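AvrA (Salmonella typhimurium, PDB 6BE0) probably transfers acetyl groups from acetyl-CoA to serine and threonine side chains of target proteins, as a YopJ-family bacterial effector that binds inositol hexakisphosphate. Local coordinates at residues L204-E209 against D229-V234. Sequence-based numbering, arbitrary orientation.
Sequences LVKIHE and DRYLPV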
loop_
_atom_site.group_PDB
_atom_site.type_symbol
_atom_site.label_atom_id
_atom_site.label_comp_id
_atom_site.label_asym_id
_atom_site.label_seq_id
_atom_site.Cartn_x
_atom_site.Cartn_y
_atom_site.Cartn_z
ATOM N N LEU A 204 -11.814 -6.315 -6.373
ATOM C CA LEU A 204 -11.653 -4.866 -6.421
ATOM C C LEU A 204 -12.400 -4.235 -7.592
ATOM O O LEU A 204 -12.266 -3.040 -7.851
ATOM C CB LEU A 204 -10.168 -4.514 -6.502
ATOM C CG LEU A 204 -9.383 -4.821 -5.229
ATOM C CD1 LEU A 204 -7.891 -4.792 -5.503
ATOM C CD2 LEU A 204 -9.751 -3.833 -4.134
ATOM N N VAL A 205 -13.188 -5.035 -8.301
ATOM C CA VAL A 205 -13.986 -4.513 -9.401
ATOM C C VAL A 205 -14.997 -3.490 -8.887
ATOM O O VAL A 205 -15.168 -2.428 -9.482
ATOM C CB VAL A 205 -14.731 -5.640 -10.149
ATOM C CG1 VAL A 205 -15.705 -5.064 -11.171
ATOM C CG2 VAL A 205 -13.739 -6.568 -10.832
ATOM N N LYS A 206 -15.658 -3.813 -7.780
ATOM C CA LYS A 206 -16.746 -2.983 -7.269
ATOM C C LYS A 206 -16.303 -1.563 -6.913
ATOM O O LYS A 206 -16.979 -0.597 -7.264
ATOM C CB LYS A 206 -17.386 -3.638 -6.041
ATOM C CG LYS A 206 -18.582 -2.863 -5.499
ATOM C CD LYS A 206 -19.382 -3.670 -4.487
ATOM C CE LYS A 206 -20.527 -2.852 -3.898
ATOM N NZ LYS A 206 -21.490 -2.381 -4.936
ATOM N N ILE A 207 -15.177 -1.430 -6.217
ATOM C CA ILE A 207 -14.717 -0.111 -5.788
ATOM C C ILE A 207 -14.300 0.728 -6.997
ATOM O O ILE A 207 -14.479 1.945 -7.011
ATOM C CB ILE A 207 -13.541 -0.206 -4.782
ATOM C CG1 ILE A 207 -13.181 1.186 -4.253
ATOM C CG2 ILE A 207 -12.327 -0.873 -5.418
ATOM C CD1 ILE A 207 -12.267 1.169 -3.041
ATOM N N HIS A 208 -13.750 0.071 -8.012
ATOM C CA HIS A 208 -13.401 0.748 -9.257
ATOM C C HIS A 208 -14.658 1.131 -10.027
ATOM O O HIS A 208 -14.715 2.176 -10.676
ATOM C CB HIS A 208 -12.511 -0.142 -10.125
ATOM C CG HIS A 208 -11.067 -0.111 -9.737
ATOM N ND1 HIS A 208 -10.269 0.993 -9.935
ATOM C CD2 HIS A 208 -10.276 -1.052 -9.168
ATOM C CE1 HIS A 208 -9.048 0.735 -9.503
ATOM N NE2 HIS A 208 -9.025 -0.500 -9.034
ATOM N N GLU A 209 -15.663 0.269 -9.948
ATOM C CA GLU A 209 -16.926 0.491 -10.631
ATOM C C GLU A 209 -17.658 1.682 -10.022
ATOM O O GLU A 209 -18.172 2.541 -10.737
ATOM C CB GLU A 209 -17.788 -0.771 -10.554
ATOM C CG GLU A 209 -19.012 -0.764 -11.450
ATOM C CD GLU A 209 -19.680 -2.124 -11.521
ATOM O OE1 GLU A 209 -19.268 -3.027 -10.762
ATOM O OE2 GLU A 209 -20.611 -2.291 -12.339
ATOM N N ASP A 229 -13.534 -0.363 4.460
ATOM C CA ASP A 229 -13.631 -1.714 5.006
ATOM C C ASP A 229 -14.751 -2.514 4.343
ATOM O O ASP A 229 -14.697 -3.742 4.293
ATOM C CB ASP A 229 -13.854 -1.668 6.521
ATOM C CG ASP A 229 -12.643 -1.142 7.279
ATOM O OD1 ASP A 229 -11.537 -1.114 6.700
ATOM O OD2 ASP A 229 -12.797 -0.766 8.460
ATOM N N ARG A 230 -15.760 -1.816 3.834
ATOM C CA ARG A 230 -16.890 -2.471 3.184
ATOM C C ARG A 230 -16.550 -2.894 1.757
ATOM O O ARG A 230 -17.239 -3.730 1.171
ATOM C CB ARG A 230 -18.107 -1.545 3.170
ATOM C CG ARG A 230 -18.508 -1.021 4.537
ATOM C CD ARG A 230 -19.649 -0.026 4.428
ATOM N NE ARG A 230 -19.849 0.712 5.673
ATOM C CZ ARG A 230 -20.653 1.762 5.805
ATOM N NH1 ARG A 230 -21.343 2.214 4.763
ATOM N NH2 ARG A 230 -20.765 2.367 6.981
ATOM N N TYR A 231 -15.486 -2.316 1.205
ATOM C CA TYR A 231 -15.086 -2.582 -0.174
ATOM C C TYR A 231 -13.949 -3.596 -0.270
ATOM O O TYR A 231 -13.978 -4.491 -1.117
ATOM C CB TYR A 231 -14.649 -1.285 -0.863
ATOM C CG TYR A 231 -15.785 -0.417 -1.362
ATOM C CD1 TYR A 231 -16.422 -0.697 -2.564
ATOM C CD2 TYR A 231 -16.207 0.690 -0.640
ATOM C CE1 TYR A 231 -17.454 0.095 -3.027
ATOM C CE2 TYR A 231 -17.240 1.489 -1.096
ATOM C CZ TYR A 231 -17.859 1.187 -2.289
ATOM O OH TYR A 231 -18.886 1.983 -2.746
ATOM N N LEU A 232 -12.954 -3.452 0.598
ATOM C CA LEU A 232 -11.682 -4.148 0.425
ATOM C C LEU A 232 -11.640 -5.516 1.109
ATOM O O LEU A 232 -12.279 -5.719 2.143
ATOM C CB LEU A 232 -10.546 -3.269 0.948
ATOM C CG LEU A 232 -10.488 -1.881 0.304
ATOM C CD1 LEU A 232 -9.400 -1.027 0.940
ATOM C CD2 LEU A 232 -10.270 -1.989 -1.201
ATOM N N PRO A 233 -10.880 -6.460 0.526
ATOM C CA PRO A 233 -10.793 -7.832 1.039
ATOM C C PRO A 233 -9.858 -7.964 2.238
ATOM O O PRO A 233 -9.142 -7.020 2.572
ATOM C CB PRO A 233 -10.258 -8.610 -0.162
ATOM C CG PRO A 233 -9.400 -7.630 -0.872
ATOM C CD PRO A 233 -10.065 -6.289 -0.693
ATOM N N VAL A 234 -9.867 -9.137 2.864
ATOM C CA VAL A 234 -9.145 -9.370 4.111
ATOM C C VAL A 234 -7.631 -9.258 3.941
ATOM O O VAL A 234 -6.931 -8.801 4.845
ATOM C CB VAL A 234 -9.476 -10.767 4.687
ATOM C CG1 VAL A 234 -8.794 -10.979 6.034
ATOM C CG2 VAL A 234 -10.984 -10.943 4.824
HETATM O O HOH W 1 -14.154 -3.709 -4.278
#
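With CG1 of Ile-207 anti to its backbone N (chi1 -174°) and CG of Tyr-231 anti to its own carbonyl carbon (chi1 -80°), CG1 is set over one face of the tyrosine ring. This is loop-on-helix packing in the YopJ acetyltransferase domain: the loop after helix 225-228 lies against the first turn of helix 205-212. The two side chains cross at a slant, and CB of Ile-207 comes within 3.7 Å of Tyr-231 CD1. Lys-206 reaches the same ring at its edge, close to the ring plane, its chain crossing the tyrosine at about a right angle with CG 4.0 Å from CE1. Beyond the ring, the phenol OH hydrogen-bonds to Asp-210 OD2, one turn on from Lys-206 in the same helix, which pins the tip of the tyrosine to it. Deeper in, Leu-204, at the N-cap position, meets Leu-232 through their CD2 methyls, and CD1 of Ile-207 also lies 4.2 Å from CD2 of Leu-232. Ile-140 and Phe-142 of strand 136-143 touch Ile-207 and Leu-232 respectively, so the apolar contact extends to the sheet. The backbones are linked through one water, which accepts from Ile-207 N at 3.2 Å and donates to Tyr-231 O at 3.3 Å.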